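Local coordinates for type IV secretion system protein VirB11 (Brucella suis, PDB 2GZA), which probably binds and hydrolyses ATP as the hexameric VirB11 ATPase of the type IV secretion system, which contributes to virulence, at residues Leu249-Arg262 and Val272-His285. Sequence-based numbering, arbitrary orientation.
Sequences LRMKPTRILLAELR and VAASGHGGSITSCH
Gly279 O accepts two hydrogen bonds from the side of the Arg255 guanidinium, 2.8 Å from Arg255 NE and a more bent 3.2 Å from Arg255 NH2, and lies near the plane of that group. The Arg255 chain bends at chi2 and chi3 to bring this edge round; its nitrogens also reach Val172 O and Gln203 OE1, which fixes the rotation of the guanidinium. These contacts belong to a right-handed beta-alpha-beta crossover of the P-loop ATPase core: strand 255-258 leads through helix 265-274 to strand 281-285, which runs parallel beside it, their directions 20° apart. Two waters take the place of direct strand-to-strand bonds around Ile256 to Leu258. One joins Ile256 N to Gly278 O; the other links Ile256 O, Leu258 N and Ile281 O. Further along, hydroxyls do the bridging. Thr282 OG1 donates to Leu258 O at 2.8 Å from above the carbonyl plane, whereas Ser283 OG donates to Ala259 O at 2.7 Å within the plane of the Ala259 carbonyl, on a lone pair. A direct backbone bond follows, Leu261 N to Ser283 O, almost straight at 178°. His285, at the far end, touches Lys188 of the predicted ATP-binding loop. On the crossover side, Ile256 and Val272 meet tip to tip, while Leu249 CD2 packs on Val272 CG2. With CG1 beside its backbone N (chi1 -61°), Ile256 sets CD1 over one face of the His277 imidazole, 4.1 Å from the ring centroid, and Pro253 CD comes to 3.9 Å from His277 NE2.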
loop_
_atom_site.group_PDB
_atom_site.type_symbol
_atom_site.label_atom_id
_atom_site.label_comp_id
_atom_site.label_asym_id
_atom_site.label_seq_id
_atom_site.Cartn_x
_atom_site.Cartn_y
_atom_site.Cartn_z
ATOM N N LEU C 249 -27.636 9.668 15.748
ATOM C CA LEU C 249 -26.939 10.932 15.983
ATOM C C LEU C 249 -27.891 12.131 15.918
ATOM O O LEU C 249 -27.657 13.161 16.558
ATOM C CB LEU C 249 -25.790 11.115 14.985
ATOM C CG LEU C 249 -24.665 10.071 14.931
ATOM C CD1 LEU C 249 -23.719 10.357 13.789
ATOM C CD2 LEU C 249 -23.898 9.964 16.248
ATOM N N ARG C 250 -28.971 11.977 15.160
ATOM C CA ARG C 250 -29.955 13.041 14.981
ATOM C C ARG C 250 -31.248 12.841 15.770
ATOM O O ARG C 250 -32.190 13.611 15.621
ATOM C CB ARG C 250 -30.294 13.198 13.506
ATOM C CG ARG C 250 -29.112 13.532 12.641
ATOM C CD ARG C 250 -29.556 14.162 11.354
ATOM N NE ARG C 250 -28.477 14.942 10.763
ATOM C CZ ARG C 250 -27.658 14.460 9.823
ATOM N NH1 ARG C 250 -27.806 13.209 9.380
ATOM N NH2 ARG C 250 -26.693 15.220 9.332
ATOM N N MET C 251 -31.308 11.790 16.579
ATOM C CA MET C 251 -32.407 11.634 17.540
ATOM C C MET C 251 -31.744 12.132 18.803
ATOM O O MET C 251 -30.712 12.636 18.722
ATOM C CB MET C 251 -32.889 10.195 17.587
ATOM C CG MET C 251 -33.535 9.795 16.269
ATOM S SD MET C 251 -33.496 8.036 15.908
ATOM C CE MET C 251 -33.378 8.115 14.151
ATOM N N LYS C 252 -32.245 12.089 19.986
ATOM C CA LYS C 252 -31.418 12.719 21.011
ATOM C C LYS C 252 -31.303 11.696 22.102
ATOM O O LYS C 252 -31.840 11.900 23.180
ATOM C CB LYS C 252 -32.067 14.036 21.480
ATOM C CG LYS C 252 -31.382 14.767 22.640
ATOM C CD LYS C 252 -30.464 15.902 22.193
ATOM C CE LYS C 252 -29.923 16.637 23.411
ATOM N NZ LYS C 252 -29.315 17.954 23.076
ATOM N N PRO C 253 -30.628 10.563 21.818
ATOM C CA PRO C 253 -30.691 9.500 22.797
ATOM C C PRO C 253 -29.722 9.778 23.930
ATOM O O PRO C 253 -28.776 10.538 23.758
ATOM C CB PRO C 253 -30.264 8.264 22.001
ATOM C CG PRO C 253 -29.347 8.785 20.954
ATOM C CD PRO C 253 -29.774 10.205 20.668
ATOM N N THR C 254 -29.985 9.190 25.087
ATOM C CA THR C 254 -29.023 9.198 26.160
ATOM C C THR C 254 -28.031 8.061 25.892
ATOM O O THR C 254 -26.821 8.278 25.939
ATOM C CB THR C 254 -29.684 9.057 27.538
ATOM O OG1 THR C 254 -30.898 9.818 27.575
ATOM C CG2 THR C 254 -28.750 9.552 28.619
ATOM N N ARG C 255 -28.536 6.862 25.605
ATOM C CA ARG C 255 -27.674 5.777 25.130
ATOM C C ARG C 255 -28.236 5.037 23.925
ATOM O O ARG C 255 -29.457 5.001 23.705
ATOM C CB ARG C 255 -27.262 4.787 26.230
ATOM C CG ARG C 255 -28.169 4.699 27.441
ATOM C CD ARG C 255 -27.467 5.248 28.682
ATOM N NE ARG C 255 -26.451 4.312 29.154
ATOM C CZ ARG C 255 -25.980 4.255 30.394
ATOM N NH1 ARG C 255 -26.422 5.082 31.327
ATOM N NH2 ARG C 255 -25.060 3.357 30.700
ATOM N N ILE C 256 -27.321 4.464 23.146
ATOM C CA ILE C 256 -27.657 3.664 21.980
ATOM C C ILE C 256 -27.350 2.213 22.286
ATOM O O ILE C 256 -26.256 1.888 22.747
ATOM C CB ILE C 256 -26.870 4.146 20.745
ATOM C CG1 ILE C 256 -27.238 5.599 20.433
ATOM C CG2 ILE C 256 -27.169 3.275 19.544
ATOM C CD1 ILE C 256 -26.138 6.419 19.791
ATOM N N LEU C 257 -28.333 1.352 22.051
ATOM C CA LEU C 257 -28.223 -0.055 22.385
ATOM C C LEU C 257 -28.319 -0.877 21.115
ATOM O O LEU C 257 -29.404 -1.259 20.683
ATOM C CB LEU C 257 -29.284 -0.443 23.411
ATOM C CG LEU C 257 -29.315 0.444 24.660
ATOM C CD1 LEU C 257 -30.610 0.233 25.450
ATOM C CD2 LEU C 257 -28.086 0.219 25.539
ATOM N N LEU C 258 -27.159 -1.102 20.505
ATOM C CA LEU C 258 -27.026 -1.976 19.346
ATOM C C LEU C 258 -26.963 -3.415 19.834
ATOM O O LEU C 258 -26.049 -3.771 20.572
ATOM C CB LEU C 258 -25.738 -1.647 18.594
ATOM C CG LEU C 258 -25.641 -1.722 17.064
ATOM C CD1 LEU C 258 -24.199 -1.980 16.672
ATOM C CD2 LEU C 258 -26.545 -2.757 16.422
ATOM N N ALA C 259 -27.924 -4.233 19.422
ATOM C CA ALA C 259 -27.981 -5.625 19.855
ATOM C C ALA C 259 -26.646 -6.339 19.666
ATOM O O ALA C 259 -26.146 -6.980 20.585
ATOM C CB ALA C 259 -29.090 -6.370 19.131
ATOM N N GLU C 260 -26.056 -6.195 18.483
ATOM C CA GLU C 260 -24.906 -7.008 18.102
ATOM C C GLU C 260 -24.010 -6.327 17.073
ATOM O O GLU C 260 -24.490 -5.757 16.096
ATOM C CB GLU C 260 -25.386 -8.347 17.546
ATOM C CG GLU C 260 -24.368 -9.452 17.650
ATOM C CD GLU C 260 -24.804 -10.707 16.938
ATOM O OE1 GLU C 260 -23.924 -11.381 16.373
ATOM O OE2 GLU C 260 -26.016 -11.017 16.931
ATOM N N LEU C 261 -22.702 -6.391 17.307
ATOM C CA LEU C 261 -21.704 -5.948 16.335
ATOM C C LEU C 261 -21.243 -7.138 15.493
ATOM O O LEU C 261 -20.805 -8.157 16.029
ATOM C CB LEU C 261 -20.505 -5.310 17.034
ATOM C CG LEU C 261 -20.621 -3.864 17.533
ATOM C CD1 LEU C 261 -19.464 -3.488 18.447
ATOM C CD2 LEU C 261 -20.725 -2.877 16.374
ATOM N N ARG C 262 -21.334 -7.006 14.175
ATOM C CA ARG C 262 -21.138 -8.162 13.293
ATOM C C ARG C 262 -20.229 -7.909 12.100
ATOM O O ARG C 262 -19.551 -8.824 11.637
ATOM C CB ARG C 262 -22.488 -8.695 12.831
ATOM C CG ARG C 262 -23.389 -9.033 13.999
ATOM C CD ARG C 262 -24.861 -9.204 13.607
ATOM N NE ARG C 262 -25.029 -10.130 12.488
ATOM C CZ ARG C 262 -24.563 -11.389 12.524
ATOM N NH1 ARG C 262 -23.921 -11.855 13.607
ATOM N NH2 ARG C 262 -24.717 -12.204 11.530
ATOM N N VAL C 272 -19.581 6.775 16.627
ATOM C CA VAL C 272 -20.684 7.267 17.428
ATOM C C VAL C 272 -20.178 7.469 18.868
ATOM O O VAL C 272 -20.408 8.519 19.479
ATOM C CB VAL C 272 -21.878 6.300 17.377
ATOM C CG1 VAL C 272 -22.874 6.610 18.483
ATOM C CG2 VAL C 272 -22.545 6.371 16.006
ATOM N N ALA C 273 -19.470 6.468 19.380
ATOM C CA ALA C 273 -18.961 6.490 20.751
ATOM C C ALA C 273 -17.887 7.550 20.962
ATOM O O ALA C 273 -17.855 8.223 21.996
ATOM C CB ALA C 273 -18.424 5.124 21.142
ATOM N N ALA C 274 -16.995 7.693 19.988
ATOM C CA ALA C 274 -15.976 8.723 20.056
ATOM C C ALA C 274 -16.549 10.136 19.917
ATOM O O ALA C 274 -15.867 11.108 20.251
ATOM C CB ALA C 274 -14.873 8.466 19.032
ATOM N N SER C 275 -17.790 10.246 19.445
ATOM C CA SER C 275 -18.451 11.552 19.292
ATOM C C SER C 275 -19.170 12.017 20.552
ATOM O O SER C 275 -19.691 13.132 20.614
ATOM C CB SER C 275 -19.360 11.554 18.086
ATOM O OG SER C 275 -18.591 11.212 16.959
ATOM N N GLY C 276 -19.183 11.154 21.559
ATOM C CA GLY C 276 -19.682 11.517 22.868
ATOM C C GLY C 276 -21.016 10.907 23.182
ATOM O O GLY C 276 -21.844 11.553 23.819
ATOM N N HIS C 277 -21.253 9.673 22.730
ATOM C CA HIS C 277 -22.455 8.969 23.150
ATOM C C HIS C 277 -22.072 7.867 24.110
ATOM O O HIS C 277 -21.826 6.732 23.710
ATOM C CB HIS C 277 -23.206 8.410 21.951
ATOM C CG HIS C 277 -24.167 9.385 21.360
ATOM N ND1 HIS C 277 -23.825 10.234 20.334
ATOM C CD2 HIS C 277 -25.450 9.668 21.675
ATOM C CE1 HIS C 277 -24.866 10.986 20.026
ATOM N NE2 HIS C 277 -25.867 10.662 20.824
ATOM N N GLY C 278 -22.007 8.214 25.388
ATOM C CA GLY C 278 -21.572 7.275 26.412
ATOM C C GLY C 278 -22.640 6.269 26.801
ATOM O O GLY C 278 -23.791 6.383 26.381
ATOM N N GLY C 279 -22.246 5.264 27.578
ATOM C CA GLY C 279 -23.187 4.326 28.169
ATOM C C GLY C 279 -23.786 3.278 27.259
ATOM O O GLY C 279 -24.773 2.637 27.625
ATOM N N SER C 280 -23.192 3.106 26.085
ATOM C CA SER C 280 -23.612 2.068 25.142
ATOM C C SER C 280 -23.345 0.668 25.674
ATOM O O SER C 280 -22.339 0.418 26.333
ATOM C CB SER C 280 -22.891 2.228 23.807
ATOM O OG SER C 280 -23.361 3.361 23.095
ATOM N N ILE C 281 -24.270 -0.236 25.383
ATOM C CA ILE C 281 -24.113 -1.649 25.671
ATOM C C ILE C 281 -24.382 -2.363 24.363
ATOM O O ILE C 281 -25.360 -2.060 23.676
ATOM C CB ILE C 281 -25.082 -2.128 26.784
ATOM C CG1 ILE C 281 -24.908 -1.293 28.053
ATOM C CG2 ILE C 281 -24.874 -3.615 27.101
ATOM C CD1 ILE C 281 -26.104 -1.346 28.992
ATOM N N THR C 282 -23.493 -3.282 24.005
ATOM C CA THR C 282 -23.651 -4.099 22.805
ATOM C C THR C 282 -23.126 -5.511 23.055
ATOM O O THR C 282 -22.659 -5.817 24.152
ATOM C CB THR C 282 -22.959 -3.445 21.580
ATOM O OG1 THR C 282 -23.243 -4.202 20.400
ATOM C CG2 THR C 282 -21.451 -3.351 21.771
ATOM N N SER C 283 -23.210 -6.374 22.052
ATOM C CA SER C 283 -22.660 -7.716 22.176
ATOM C C SER C 283 -21.809 -8.100 20.969
ATOM O O SER C 283 -21.847 -7.440 19.927
ATOM C CB SER C 283 -23.770 -8.737 22.369
ATOM O OG SER C 283 -24.434 -8.974 21.147
ATOM N N CYS C 284 -21.057 -9.188 21.116
ATOM C CA CYS C 284 -20.184 -9.673 20.069
ATOM C C CYS C 284 -19.858 -11.139 20.335
ATOM O O CYS C 284 -19.468 -11.495 21.440
ATOM C CB CYS C 284 -18.907 -8.821 20.049
ATOM S SG CYS C 284 -17.675 -9.240 18.800
ATOM N N HIS C 285 -20.038 -11.994 19.329
ATOM C CA HIS C 285 -19.572 -13.383 19.402
ATOM C C HIS C 285 -18.057 -13.404 19.462
ATOM O O HIS C 285 -17.401 -12.930 18.537
ATOM C CB HIS C 285 -20.019 -14.191 18.180
ATOM C CG HIS C 285 -21.497 -14.216 17.976
ATOM N ND1 HIS C 285 -22.321 -15.117 18.612
ATOM C CD2 HIS C 285 -22.298 -13.446 17.206
ATOM C CE1 HIS C 285 -23.569 -14.896 18.247
ATOM N NE2 HIS C 285 -23.582 -13.891 17.392
HETATM O O HOH W 1 -24.424 5.826 23.912
HETATM O O HOH W 2 -24.686 -0.249 21.638
#